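Local coordinates for 2-oxoglutarate carboxylase small subunit (Hydrogenobacter thermophilus, PDB 7KCT), which is the small, biotin carboxylase-type subunit of a carboxylase, built around an ATP-grasp domain and holding ADP, magnesium and bicarbonate, at residues F219-H231 against R260-K272. Residues are numbered along the deposited sequence; the frame is centred on the assembly and turned at random.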
loop_
_atom_site.group_PDB
_atom_site.type_symbol
_atom_site.label_atom_id
_atom_site.label_comp_id
_atom_site.label_asym_id
_atom_site.label_seq_id
_atom_site.Cartn_x
_atom_site.Cartn_y
_atom_site.Cartn_z
ATOM N N PHE A 219 -3.114 -19.153 14.661
ATOM C CA PHE A 219 -3.976 -18.139 15.248
ATOM C C PHE A 219 -3.146 -17.041 15.906
ATOM O O PHE A 219 -2.248 -17.317 16.696
ATOM C CB PHE A 219 -4.916 -18.730 16.320
ATOM C CG PHE A 219 -6.159 -19.330 15.761
ATOM C CD1 PHE A 219 -6.153 -20.606 15.250
ATOM C CD2 PHE A 219 -7.315 -18.616 15.718
ATOM C CE1 PHE A 219 -7.301 -21.155 14.713
ATOM C CE2 PHE A 219 -8.464 -19.178 15.168
ATOM C CZ PHE A 219 -8.432 -20.445 14.672
ATOM N N GLN A 220 -3.537 -15.809 15.647
ATOM C CA GLN A 220 -2.886 -14.625 16.167
ATOM C C GLN A 220 -3.588 -14.212 17.448
ATOM O O GLN A 220 -4.820 -14.056 17.456
ATOM C CB GLN A 220 -2.993 -13.511 15.132
ATOM C CG GLN A 220 -2.424 -12.183 15.535
ATOM C CD GLN A 220 -0.929 -12.205 15.631
ATOM O OE1 GLN A 220 -0.225 -12.349 14.622
ATOM N NE2 GLN A 220 -0.420 -12.054 16.850
ATOM N N VAL A 221 -2.829 -14.066 18.531
ATOM C CA VAL A 221 -3.411 -13.501 19.747
ATOM C C VAL A 221 -2.722 -12.180 20.062
ATOM O O VAL A 221 -1.574 -11.949 19.666
ATOM C CB VAL A 221 -3.343 -14.453 20.960
ATOM C CG1 VAL A 221 -3.959 -15.827 20.632
ATOM C CG2 VAL A 221 -1.934 -14.608 21.453
ATOM N N LEU A 222 -3.453 -11.310 20.758
ATOM C CA LEU A 222 -2.986 -10.004 21.226
ATOM C C LEU A 222 -3.597 -9.746 22.606
ATOM O O LEU A 222 -4.821 -9.799 22.739
ATOM C CB LEU A 222 -3.399 -8.920 20.228
ATOM C CG LEU A 222 -2.860 -7.511 20.448
ATOM C CD1 LEU A 222 -1.364 -7.495 20.284
ATOM C CD2 LEU A 222 -3.483 -6.525 19.466
ATOM N N GLY A 223 -2.762 -9.517 23.627
ATOM C CA GLY A 223 -3.249 -9.236 24.972
ATOM C C GLY A 223 -2.567 -8.025 25.583
ATOM O O GLY A 223 -1.418 -7.716 25.273
ATOM N N ASP A 224 -3.283 -7.350 26.499
ATOM C CA ASP A 224 -2.690 -6.273 27.291
ATOM C C ASP A 224 -2.261 -6.786 28.670
ATOM O O ASP A 224 -2.416 -7.959 29.001
ATOM C CB ASP A 224 -3.637 -5.071 27.388
ATOM C CG ASP A 224 -4.909 -5.334 28.213
ATOM O OD1 ASP A 224 -4.900 -6.229 29.083
ATOM O OD2 ASP A 224 -5.897 -4.588 28.002
ATOM N N LYS A 225 -1.677 -5.902 29.476
ATOM C CA LYS A 225 -1.128 -6.315 30.764
ATOM C C LYS A 225 -2.202 -6.481 31.839
ATOM O O LYS A 225 -1.873 -6.877 32.961
ATOM C CB LYS A 225 -0.062 -5.305 31.195
ATOM C CG LYS A 225 1.160 -5.313 30.239
ATOM C CD LYS A 225 2.330 -4.493 30.742
ATOM C CE LYS A 225 3.567 -4.666 29.873
ATOM N NZ LYS A 225 4.680 -3.713 30.270
ATOM N N TYR A 226 -3.463 -6.214 31.498
ATOM C CA TYR A 226 -4.591 -6.220 32.416
ATOM C C TYR A 226 -5.523 -7.385 32.155
ATOM O O TYR A 226 -6.702 -7.326 32.528
ATOM C CB TYR A 226 -5.357 -4.906 32.291
ATOM C CG TYR A 226 -4.433 -3.726 32.373
ATOM C CD1 TYR A 226 -3.847 -3.373 33.575
ATOM C CD2 TYR A 226 -4.105 -2.995 31.237
ATOM C CE1 TYR A 226 -2.978 -2.303 33.653
ATOM C CE2 TYR A 226 -3.237 -1.923 31.296
ATOM C CZ TYR A 226 -2.675 -1.579 32.502
ATOM O OH TYR A 226 -1.809 -0.509 32.555
ATOM N N GLY A 227 -5.027 -8.414 31.466
ATOM C CA GLY A 227 -5.774 -9.634 31.222
ATOM C C GLY A 227 -6.787 -9.598 30.100
ATOM O O GLY A 227 -7.572 -10.538 29.976
ATOM N N ASN A 228 -6.816 -8.573 29.269
ATOM C CA ASN A 228 -7.747 -8.554 28.148
ATOM C C ASN A 228 -7.041 -9.113 26.907
ATOM O O ASN A 228 -6.209 -8.431 26.298
ATOM C CB ASN A 228 -8.254 -7.147 27.887
ATOM C CG ASN A 228 -9.224 -7.087 26.711
ATOM O OD1 ASN A 228 -9.242 -6.113 25.957
ATOM N ND2 ASN A 228 -10.006 -8.137 26.525
ATOM N N VAL A 229 -7.383 -10.350 26.530
ATOM C CA VAL A 229 -6.764 -11.064 25.418
ATOM C C VAL A 229 -7.823 -11.312 24.349
ATOM O O VAL A 229 -8.929 -11.774 24.657
ATOM C CB VAL A 229 -6.148 -12.396 25.875
ATOM C CG1 VAL A 229 -5.405 -13.077 24.722
ATOM C CG2 VAL A 229 -5.251 -12.208 27.097
ATOM N N ILE A 230 -7.483 -11.005 23.095
ATOM C CA ILE A 230 -8.333 -11.295 21.947
ATOM C C ILE A 230 -7.532 -12.117 20.937
ATOM O O ILE A 230 -6.300 -12.218 21.004
ATOM C CB ILE A 230 -8.895 -10.026 21.278
ATOM C CG1 ILE A 230 -7.775 -9.146 20.725
ATOM C CG2 ILE A 230 -9.775 -9.198 22.243
ATOM C CD1 ILE A 230 -8.286 -7.925 19.966
ATOM N N HIS A 231 -8.247 -12.728 19.999
ATOM C CA HIS A 231 -7.621 -13.363 18.852
ATOM C C HIS A 231 -7.939 -12.538 17.612
ATOM O O HIS A 231 -8.922 -11.783 17.569
ATOM C CB HIS A 231 -8.062 -14.839 18.676
ATOM C CG HIS A 231 -9.464 -15.006 18.207
ATOM N ND1 HIS A 231 -9.828 -14.811 16.895
ATOM C CD2 HIS A 231 -10.585 -15.429 18.849
ATOM C CE1 HIS A 231 -11.122 -15.024 16.757
ATOM N NE2 HIS A 231 -11.601 -15.427 17.924
ATOM N N ARG A 260 -13.759 -20.875 13.337
ATOM C CA ARG A 260 -12.867 -19.762 13.639
ATOM C C ARG A 260 -13.051 -19.318 15.080
ATOM O O ARG A 260 -12.089 -19.233 15.842
ATOM C CB ARG A 260 -13.122 -18.603 12.676
ATOM C CG ARG A 260 -12.171 -17.371 12.837
ATOM C CD ARG A 260 -12.239 -16.418 11.611
ATOM N NE ARG A 260 -11.786 -17.141 10.420
ATOM C CZ ARG A 260 -12.560 -17.468 9.390
ATOM N NH1 ARG A 260 -13.826 -17.101 9.372
ATOM N NH2 ARG A 260 -12.053 -18.155 8.373
ATOM N N GLU A 261 -14.293 -19.087 15.490
ATOM C CA GLU A 261 -14.533 -18.635 16.857
ATOM C C GLU A 261 -14.344 -19.746 17.889
ATOM O O GLU A 261 -13.897 -19.468 19.002
ATOM C CB GLU A 261 -15.916 -18.036 16.942
ATOM C CG GLU A 261 -16.070 -16.813 16.045
ATOM C CD GLU A 261 -15.151 -15.641 16.455
ATOM O OE1 GLU A 261 -14.789 -14.826 15.574
ATOM O OE2 GLU A 261 -14.791 -15.533 17.657
ATOM N N TYR A 262 -14.630 -21.003 17.544
ATOM C CA TYR A 262 -14.391 -22.099 18.479
ATOM C C TYR A 262 -12.909 -22.251 18.769
ATOM O O TYR A 262 -12.478 -22.224 19.923
ATOM C CB TYR A 262 -14.962 -23.415 17.922
ATOM C CG TYR A 262 -14.500 -24.625 18.697
ATOM C CD1 TYR A 262 -15.097 -24.989 19.899
ATOM C CD2 TYR A 262 -13.449 -25.388 18.249
ATOM C CE1 TYR A 262 -14.643 -26.104 20.631
ATOM C CE2 TYR A 262 -12.992 -26.470 18.963
ATOM C CZ TYR A 262 -13.608 -26.837 20.147
ATOM O OH TYR A 262 -13.139 -27.936 20.835
ATOM N N TYR A 263 -12.102 -22.445 17.717
ATOM C CA TYR A 263 -10.682 -22.614 17.943
ATOM C C TYR A 263 -10.061 -21.333 18.472
ATOM O O TYR A 263 -9.136 -21.390 19.283
ATOM C CB TYR A 263 -9.976 -23.037 16.663
ATOM C CG TYR A 263 -10.155 -24.491 16.338
ATOM C CD1 TYR A 263 -9.572 -25.467 17.138
ATOM C CD2 TYR A 263 -10.868 -24.891 15.209
ATOM C CE1 TYR A 263 -9.711 -26.808 16.847
ATOM C CE2 TYR A 263 -11.011 -26.233 14.907
ATOM C CZ TYR A 263 -10.420 -27.182 15.721
ATOM O OH TYR A 263 -10.542 -28.508 15.423
ATOM N N GLY A 264 -10.593 -20.178 18.066
ATOM C CA GLY A 264 -10.090 -18.918 18.578
ATOM C C GLY A 264 -10.366 -18.719 20.060
ATOM O O GLY A 264 -9.524 -18.166 20.784
ATOM N N SER A 265 -11.517 -19.208 20.540
ATOM C CA SER A 265 -11.838 -19.114 21.965
ATOM C C SER A 265 -10.887 -19.952 22.790
ATOM O O SER A 265 -10.461 -19.531 23.871
ATOM C CB SER A 265 -13.293 -19.514 22.219
ATOM O OG SER A 265 -14.159 -18.438 21.865
ATOM N N LEU A 266 -10.523 -21.138 22.273
ATOM C CA LEU A 266 -9.610 -22.053 22.955
ATOM C C LEU A 266 -8.217 -21.450 23.109
ATOM O O LEU A 266 -7.528 -21.682 24.119
ATOM C CB LEU A 266 -9.496 -23.354 22.173
ATOM C CG LEU A 266 -10.780 -24.180 22.279
ATOM C CD1 LEU A 266 -10.446 -25.636 21.921
ATOM C CD2 LEU A 266 -11.594 -24.114 23.578
ATOM N N VAL A 267 -7.731 -20.766 22.067
ATOM C CA VAL A 267 -6.399 -20.187 22.173
ATOM C C VAL A 267 -6.413 -19.012 23.142
ATOM O O VAL A 267 -5.479 -18.840 23.924
ATOM C CB VAL A 267 -5.836 -19.758 20.803
ATOM C CG1 VAL A 267 -5.674 -20.946 19.909
ATOM C CG2 VAL A 267 -6.694 -18.732 20.172
ATOM N N VAL A 268 -7.472 -18.207 23.124
ATOM C CA VAL A 268 -7.571 -17.120 24.097
ATOM C C VAL A 268 -7.512 -17.688 25.512
ATOM O O VAL A 268 -6.636 -17.326 26.318
ATOM C CB VAL A 268 -8.854 -16.304 23.861
ATOM C CG1 VAL A 268 -9.151 -15.348 25.052
ATOM C CG2 VAL A 268 -8.733 -15.482 22.631
ATOM N N LYS A 269 -8.384 -18.667 25.797
ATOM C CA LYS A 269 -8.415 -19.300 27.123
ATOM C C LYS A 269 -7.046 -19.784 27.545
ATOM O O LYS A 269 -6.632 -19.599 28.687
ATOM C CB LYS A 269 -9.401 -20.480 27.125
ATOM C CG LYS A 269 -9.568 -21.193 28.492
ATOM C CD LYS A 269 -10.509 -22.409 28.421
ATOM C CE LYS A 269 -10.407 -23.252 29.692
ATOM N NZ LYS A 269 -10.560 -22.405 30.919
ATOM N N ALA A 270 -6.321 -20.418 26.643
ATOM C CA ALA A 270 -5.011 -20.910 27.027
ATOM C C ALA A 270 -4.025 -19.762 27.218
ATOM O O ALA A 270 -3.138 -19.839 28.070
ATOM C CB ALA A 270 -4.539 -21.922 25.998
ATOM N N ALA A 271 -4.146 -18.704 26.408
ATOM C CA ALA A 271 -3.291 -17.525 26.550
ATOM C C ALA A 271 -3.493 -16.857 27.907
ATOM O O ALA A 271 -2.522 -16.486 28.583
ATOM C CB ALA A 271 -3.589 -16.543 25.412
ATOM N N LYS A 272 -4.744 -16.657 28.301
ATOM C CA LYS A 272 -5.024 -16.099 29.622
ATOM C C LYS A 272 -4.492 -17.000 30.729
ATOM O O LYS A 272 -3.969 -16.509 31.734
ATOM C CB LYS A 272 -6.522 -15.900 29.794
ATOM C CG LYS A 272 -7.107 -14.791 28.998
ATOM C CD LYS A 272 -8.627 -14.893 28.974
ATOM C CE LYS A 272 -9.286 -13.549 28.649
ATOM N NZ LYS A 272 -9.531 -12.756 29.916
#
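The side chain of His231 lies against helix 260-272 at Glu261, Gly264 and Val268. Its CB lies 4.1 Å from Val268 CG2. Chi1 of 72° sets CG between the backbone N and the carbonyl carbon, and this lays the ring over Gly264. Gly264 CA sits over one face of the His231 ring, 3.9 Å from the centroid, in a CH-pi contact. His231 CD2 comes within 3.5 Å of Gly264 C. At the far edge, His231 NE2 donates to Glu261 OE2 (3.2 Å, N-H...O angle 151°). The bond lies close to the ring plane but reaches OE2 from above the carboxylate plane. His231 ND1 accepts from the backbone N of Gly233, so both ring nitrogens are held and the ring rotation is fixed.

Phe219 CZ packs against Tyr263 CB at 3.6 Å. Val267 CG2 touches Val221 CG1, and Val229 CG1 meets Ala271 CB. At the hairpin end, Lys272 CG passes Val229 CG2. The Lys272 side chain bends at its last torsion (chi4 -89°), and Lys272 NZ bonds Gly227 O (3.0 Å), nearly in line with the C=O bond. Strand 278-286 extends the sheet beyond strand 215-223. Helix 316-324 covers the other side of the hairpin, at Leu222. This is helix-on-antiparallel-sheet packing within the ATP-grasp fold.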